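Uric acid oxidase (Arthrobacter globiformis, PDB 1VAY) catalyses the oxidation of uric acid by molecular oxygen to 5-hydroxyisourate, which is then processed further to (S)-allantoin. Local coordinates at residues A[144-149]-A[169-174]; A[150-155]-A[208-213]. All coordinates share one frame; numbering follows the deposited sequence.

Interaction 1: A[144-149]-A[169-174]. With AZA (8-azaxanthine), chain I.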
loop_
_atom_site.group_PDB
_atom_site.type_symbol
_atom_site.label_atom_id
_atom_site.label_comp_id
_atom_site.label_asym_id
_atom_site.label_seq_id
_atom_site.Cartn_x
_atom_site.Cartn_y
_atom_site.Cartn_z
ATOM N N THR A 144 8.757 -13.178 6.433
ATOM C CA THR A 144 8.082 -14.259 5.731
ATOM C C THR A 144 8.918 -15.531 5.649
ATOM O O THR A 144 10.094 -15.494 5.303
ATOM C CB THR A 144 7.697 -13.800 4.314
ATOM O OG1 THR A 144 6.899 -12.611 4.413
ATOM C CG2 THR A 144 6.912 -14.878 3.588
ATOM N N VAL A 145 8.299 -16.659 5.974
ATOM C CA VAL A 145 8.988 -17.945 5.943
ATOM C C VAL A 145 8.100 -18.985 5.291
ATOM O O VAL A 145 6.877 -18.824 5.227
ATOM C CB VAL A 145 9.356 -18.417 7.360
ATOM C CG1 VAL A 145 10.208 -17.366 8.044
ATOM C CG2 VAL A 145 8.110 -18.688 8.149
ATOM N N LEU A 146 8.716 -20.056 4.808
ATOM C CA LEU A 146 7.965 -21.102 4.129
ATOM C C LEU A 146 8.655 -22.454 4.160
ATOM O O LEU A 146 9.872 -22.547 3.991
ATOM C CB LEU A 146 7.728 -20.687 2.674
ATOM C CG LEU A 146 7.059 -21.673 1.716
ATOM C CD1 LEU A 146 6.368 -20.895 0.600
ATOM C CD2 LEU A 146 8.087 -22.644 1.147
ATOM N N LYS A 147 7.866 -23.501 4.377
ATOM C CA LYS A 147 8.379 -24.868 4.377
ATOM C C LYS A 147 7.683 -25.520 3.196
ATOM O O LYS A 147 6.463 -25.405 3.062
ATOM C CB LYS A 147 7.999 -25.612 5.657
ATOM C CG LYS A 147 8.379 -24.900 6.939
ATOM C CD LYS A 147 9.084 -25.826 7.924
ATOM C CE LYS A 147 8.308 -27.101 8.158
ATOM N NZ LYS A 147 9.114 -28.058 8.954
ATOM N N SER A 148 8.457 -26.191 2.345
ATOM C CA SER A 148 7.915 -26.848 1.159
ATOM C C SER A 148 7.366 -28.242 1.467
ATOM O O SER A 148 6.652 -28.835 0.656
ATOM C CB SER A 148 8.997 -26.938 0.084
ATOM O OG SER A 148 10.156 -27.571 0.601
ATOM N N THR A 149 7.715 -28.763 2.638
ATOM C CA THR A 149 7.240 -30.067 3.077
ATOM C C THR A 149 7.413 -30.113 4.592
ATOM O O THR A 149 7.812 -29.118 5.201
ATOM C CB THR A 149 8.023 -31.219 2.398
ATOM O OG1 THR A 149 7.322 -32.454 2.596
ATOM C CG2 THR A 149 9.440 -31.332 2.969
ATOM N N ASP A 169 1.157 -33.799 3.321
ATOM C CA ASP A 169 2.271 -33.135 2.651
ATOM C C ASP A 169 1.736 -31.859 2.014
ATOM O O ASP A 169 0.975 -31.904 1.041
ATOM C CB ASP A 169 2.874 -34.056 1.581
ATOM C CG ASP A 169 4.282 -33.623 1.143
ATOM O OD1 ASP A 169 4.646 -32.436 1.295
ATOM O OD2 ASP A 169 5.028 -34.480 0.624
ATOM N N ARG A 170 2.125 -30.720 2.573
ATOM C CA ARG A 170 1.665 -29.440 2.060
ATOM C C ARG A 170 2.684 -28.347 2.377
ATOM O O ARG A 170 3.608 -28.552 3.169
ATOM C CB ARG A 170 0.334 -29.061 2.709
ATOM C CG ARG A 170 0.485 -28.699 4.181
ATOM C CD ARG A 170 -0.757 -28.057 4.760
ATOM N NE ARG A 170 -0.519 -27.623 6.133
ATOM C CZ ARG A 170 -1.407 -26.986 6.889
ATOM N NH1 ARG A 170 -2.619 -26.698 6.416
ATOM N NH2 ARG A 170 -1.078 -26.629 8.120
ATOM N N ILE A 171 2.511 -27.187 1.753
ATOM C CA ILE A 171 3.387 -26.051 2.005
ATOM C C ILE A 171 2.834 -25.287 3.199
ATOM O O ILE A 171 1.621 -25.169 3.357
ATOM C CB ILE A 171 3.445 -25.078 0.785
ATOM C CG1 ILE A 171 4.419 -25.615 -0.270
ATOM C CG2 ILE A 171 3.872 -23.686 1.234
ATOM C CD1 ILE A 171 4.645 -24.683 -1.443
ATOM N N LEU A 172 3.720 -24.792 4.055
ATOM C CA LEU A 172 3.292 -23.997 5.201
ATOM C C LEU A 172 4.060 -22.686 5.133
ATOM O O LEU A 172 5.277 -22.654 5.350
ATOM C CB LEU A 172 3.598 -24.703 6.524
ATOM C CG LEU A 172 3.141 -23.920 7.763
ATOM C CD1 LEU A 172 1.620 -23.787 7.728
ATOM C CD2 LEU A 172 3.584 -24.626 9.036
ATOM N N ALA A 173 3.347 -21.608 4.822
ATOM C CA ALA A 173 3.961 -20.294 4.701
ATOM C C ALA A 173 3.236 -19.292 5.578
ATOM O O ALA A 173 2.011 -19.321 5.673
ATOM C CB ALA A 173 3.919 -19.841 3.247
ATOM N N THR A 174 3.990 -18.391 6.200
ATOM C CA THR A 174 3.389 -17.389 7.076
ATOM C C THR A 174 4.283 -16.163 7.212
ATOM O O THR A 174 5.424 -16.150 6.747
ATOM C CB THR A 174 3.141 -17.996 8.493
ATOM O OG1 THR A 174 2.441 -17.056 9.312
ATOM C CG2 THR A 174 4.471 -18.350 9.169
HETATM N N1 AZA I . -4.721 -24.822 10.920
HETATM C C2 AZA I . -3.870 -25.352 9.979
HETATM O O2 AZA I . -2.717 -25.605 10.251
HETATM N N3 AZA I . -4.332 -25.587 8.724
HETATM C C4 AZA I . -5.592 -25.313 8.422
HETATM C C5 AZA I . -6.464 -24.786 9.343
HETATM C C6 AZA I . -6.042 -24.499 10.713
HETATM O O6 AZA I . -6.716 -24.027 11.629
HETATM N N7 AZA I . -7.643 -24.622 8.747
HETATM N N8 AZA I . -7.426 -25.059 7.491
HETATM N N9 AZA I . -6.182 -25.490 7.252
HETATM O O HOH W 1 4.255 -30.260 0.174
#
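Val145 and Thr174 form the first rung of an antiparallel pair in the uricase β-sheet, where the end of strand 133-147 lies against the start of strand 172-182. Val145 N reaches Thr174 O at 3.0 Å, and Thr174 N returns a bond to Val145 O. Above this hydrogen-bonded pair the two side chains run side by side, CG2 of Val145 touching CG2 of Thr174, on the face covered by helix 189-206. Leu146 turns to the other face, opposite Ala173 in a non-hydrogen-bonded pair. With its CG anti to the backbone N (chi1 175°), it carries CD1 over Ala173 CB and against Ile171 CG2, 3.8 Å from each; Trp105 of the second subunit packs on it. Lys147 restores the two-bond pattern, its N 2.9 Å from Leu172 O and its O accepting Leu172 N, while its bent side chain takes NZ to the carbonyls of Ala205 and Thr207. Beyond it the strands give way to loop. A water lies between Ser148 O and Asp169 OD1 and probably bridges them, and Ser148 OG bonds His27 of the second subunit. Thr149 OG1 donates to the same OD1 at 3.0 Å, arriving from above the carboxylate plane. An alanine in place of Asp169 would probably leave Thr149 OG1 without its acceptor and Arg22 of the second subunit without its salt-bridge partner. The extended chain of the neighbouring Arg170 takes its NH2 to O2 of the bound 8-azaxanthine, at 2.9 Å with an N-H...O angle of 160°.

Interaction 2: A[150-155]-A[208-213]. With AZA (8-azaxanthine), chain I.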
loop_
_atom_site.group_PDB
_atom_site.type_symbol
_atom_site.label_atom_id
_atom_site.label_comp_id
_atom_site.label_asym_id
_atom_site.label_seq_id
_atom_site.Cartn_x
_atom_site.Cartn_y
_atom_site.Cartn_z
ATOM N N GLY A 150 7.108 -31.246 5.207
ATOM C CA GLY A 150 7.235 -31.336 6.650
ATOM C C GLY A 150 6.105 -30.569 7.303
ATOM O O GLY A 150 6.290 -29.907 8.330
ATOM N N SER A 151 4.930 -30.641 6.679
ATOM C CA SER A 151 3.729 -29.976 7.169
ATOM C C SER A 151 2.522 -30.818 6.789
ATOM O O SER A 151 2.374 -31.228 5.629
ATOM C CB SER A 151 3.585 -28.570 6.563
ATOM O OG SER A 151 2.382 -27.932 6.998
ATOM N N GLU A 152 1.668 -31.077 7.778
ATOM C CA GLU A 152 0.465 -31.867 7.585
ATOM C C GLU A 152 -0.718 -31.169 8.245
ATOM O O GLU A 152 -0.538 -30.260 9.055
ATOM C CB GLU A 152 0.623 -33.244 8.230
ATOM C CG GLU A 152 1.800 -34.073 7.735
ATOM C CD GLU A 152 1.847 -35.455 8.383
ATOM O OE1 GLU A 152 0.793 -36.125 8.436
ATOM O OE2 GLU A 152 2.939 -35.874 8.831
ATOM N N PHE A 153 -1.925 -31.596 7.876
ATOM C CA PHE A 153 -3.159 -31.089 8.463
ATOM C C PHE A 153 -4.273 -32.091 8.216
ATOM O O PHE A 153 -4.827 -32.174 7.116
ATOM C CB PHE A 153 -3.584 -29.730 7.894
ATOM C CG PHE A 153 -4.713 -29.089 8.670
ATOM C CD1 PHE A 153 -4.573 -28.826 10.035
ATOM C CD2 PHE A 153 -5.922 -28.771 8.051
ATOM C CE1 PHE A 153 -5.622 -28.254 10.775
ATOM C CE2 PHE A 153 -6.980 -28.198 8.781
ATOM C CZ PHE A 153 -6.827 -27.939 10.146
ATOM N N HIS A 154 -4.596 -32.850 9.254
ATOM C CA HIS A 154 -5.635 -33.863 9.169
ATOM C C HIS A 154 -6.233 -34.121 10.548
ATOM O O HIS A 154 -5.697 -33.668 11.563
ATOM C CB HIS A 154 -5.047 -35.159 8.592
ATOM C CG HIS A 154 -3.749 -35.570 9.219
ATOM N ND1 HIS A 154 -3.670 -36.133 10.476
ATOM C CD2 HIS A 154 -2.476 -35.497 8.762
ATOM C CE1 HIS A 154 -2.406 -36.391 10.764
ATOM N NE2 HIS A 154 -1.661 -36.016 9.740
ATOM N N GLY A 155 -7.351 -34.837 10.576
ATOM C CA GLY A 155 -7.992 -35.144 11.841
ATOM C C GLY A 155 -8.957 -34.078 12.323
ATOM O O GLY A 155 -9.456 -34.164 13.441
ATOM N N HIS A 208 8.125 -30.726 12.795
ATOM C CA HIS A 208 7.318 -31.378 11.774
ATOM C C HIS A 208 5.888 -30.969 12.104
ATOM O O HIS A 208 5.256 -31.545 12.990
ATOM C CB HIS A 208 7.435 -32.893 11.841
ATOM C CG HIS A 208 6.631 -33.581 10.787
ATOM N ND1 HIS A 208 6.970 -33.535 9.451
ATOM C CD2 HIS A 208 5.444 -34.227 10.852
ATOM C CE1 HIS A 208 6.023 -34.118 8.739
ATOM N NE2 HIS A 208 5.084 -34.545 9.566
ATOM N N SER A 209 5.384 -29.978 11.375
ATOM C CA SER A 209 4.064 -29.411 11.621
ATOM C C SER A 209 2.812 -30.221 11.321
ATOM O O SER A 209 2.613 -30.680 10.199
ATOM C CB SER A 209 3.953 -28.074 10.893
ATOM O OG SER A 209 2.715 -27.461 11.179
ATOM N N LEU A 210 1.962 -30.371 12.338
ATOM C CA LEU A 210 0.694 -31.076 12.193
ATOM C C LEU A 210 -0.405 -30.018 12.107
ATOM O O LEU A 210 -1.568 -30.327 11.826
ATOM C CB LEU A 210 0.438 -32.009 13.382
ATOM C CG LEU A 210 1.356 -33.238 13.485
ATOM C CD1 LEU A 210 0.904 -34.139 14.632
ATOM C CD2 LEU A 210 1.314 -34.013 12.179
ATOM N N ALA A 211 -0.017 -28.769 12.350
ATOM C CA ALA A 211 -0.927 -27.629 12.291
ATOM C C ALA A 211 -0.175 -26.332 12.599
ATOM O O ALA A 211 0.777 -26.326 13.387
ATOM C CB ALA A 211 -2.074 -27.820 13.278
ATOM N N LEU A 212 -0.594 -25.233 11.978
ATOM C CA LEU A 212 0.071 -23.959 12.218
ATOM C C LEU A 212 0.021 -23.672 13.723
ATOM O O LEU A 212 0.936 -23.061 14.275
ATOM C CB LEU A 212 -0.616 -22.830 11.442
ATOM C CG LEU A 212 0.290 -21.692 10.941
ATOM C CD1 LEU A 212 -0.572 -20.529 10.465
ATOM C CD2 LEU A 212 1.223 -21.229 12.036
ATOM N N GLN A 213 -1.053 -24.117 14.372
ATOM C CA GLN A 213 -1.219 -23.949 15.810
ATOM C C GLN A 213 -0.057 -24.627 16.555
ATOM O O GLN A 213 0.569 -24.020 17.411
ATOM C CB GLN A 213 -2.556 -24.556 16.276
ATOM C CG GLN A 213 -3.799 -23.702 15.971
ATOM C CD GLN A 213 -4.361 -23.936 14.577
ATOM O OE1 GLN A 213 -3.620 -24.221 13.645
ATOM N NE2 GLN A 213 -5.677 -23.799 14.431
HETATM N N1 AZA I . -4.721 -24.822 10.920
HETATM C C2 AZA I . -3.870 -25.352 9.979
HETATM O O2 AZA I . -2.717 -25.605 10.251
HETATM N N3 AZA I . -4.332 -25.587 8.724
HETATM C C4 AZA I . -5.592 -25.313 8.422
HETATM C C5 AZA I . -6.464 -24.786 9.343
HETATM C C6 AZA I . -6.042 -24.499 10.713
HETATM O O6 AZA I . -6.716 -24.027 11.629
HETATM N N7 AZA I . -7.643 -24.622 8.747
HETATM N N8 AZA I . -7.426 -25.059 7.491
HETATM N N9 AZA I . -6.182 -25.490 7.252
HETATM O O HOH W 2 0.967 -27.981 9.199
HETATM O O HOH W 3 -2.466 -32.784 11.017
#
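Glu152 has CG anti to its carbonyl carbon (chi1 -58°) and a chain extended beyond it, while the ring of His208 swings out anti to the backbone N; the two groups thus converge. His208 NE2 donates to Glu152 OE2 at 2.6 Å along a nearly straight line (176°), within the ring plane and on the anti side of the carboxylate, whose plane is turned 68° from the ring. The other oxygen, OE1, accepts His154 NE2 from above the carboxylate plane, so two histidines fix its rotation. Leu210 CD2 lies alongside Glu152 CB. The backbones join through Glu152 N to Ser209 O and a longer bond from Ser209 N to Gly150 O. One water binds Glu152 O, Ser151 OG, which also bonds Arg170 NE, and Ser209 OG, which bonds Thr215 OG1; another links His154 N to Leu210 O. Ligand N3 lies over the centre of the Phe153 ring, 3.3 Å above its plane, with Ala211 CB at the ring edge. Leu212 N, starting helix 212-226, donates to O2 at 2.8 Å. Gln213 OE1 accepts N1 and NE2 donates to O6. An arginine-glutamine pair, Arg170 and Gln213, gripping a purine-like ligand beneath a phenylalanine ring is characteristic of the uricase active site.

Strand 133-147 leads into segment 144-149 and directly on into 150-155. The chain then loops out and returns at 169-174, where interaction 1 closes this excursion from the sheet. It continues along strand 172-182 and helix 189-206 to 208-213, where interaction 2 closes a longer loop back onto 150-155. The two closures cross rather than nest, since their segments alternate along the chain. Together they tie the ends of two neighbouring strands of the sheet, the loop between them and the start of helix 212-226. Their own meeting point is Arg170 NE with Ser151 OG, 3.0 Å apart and probably hydrogen-bonded. Both contribute to one ligand pocket, to which Thr57 of the third subunit also contributes through its backbone N.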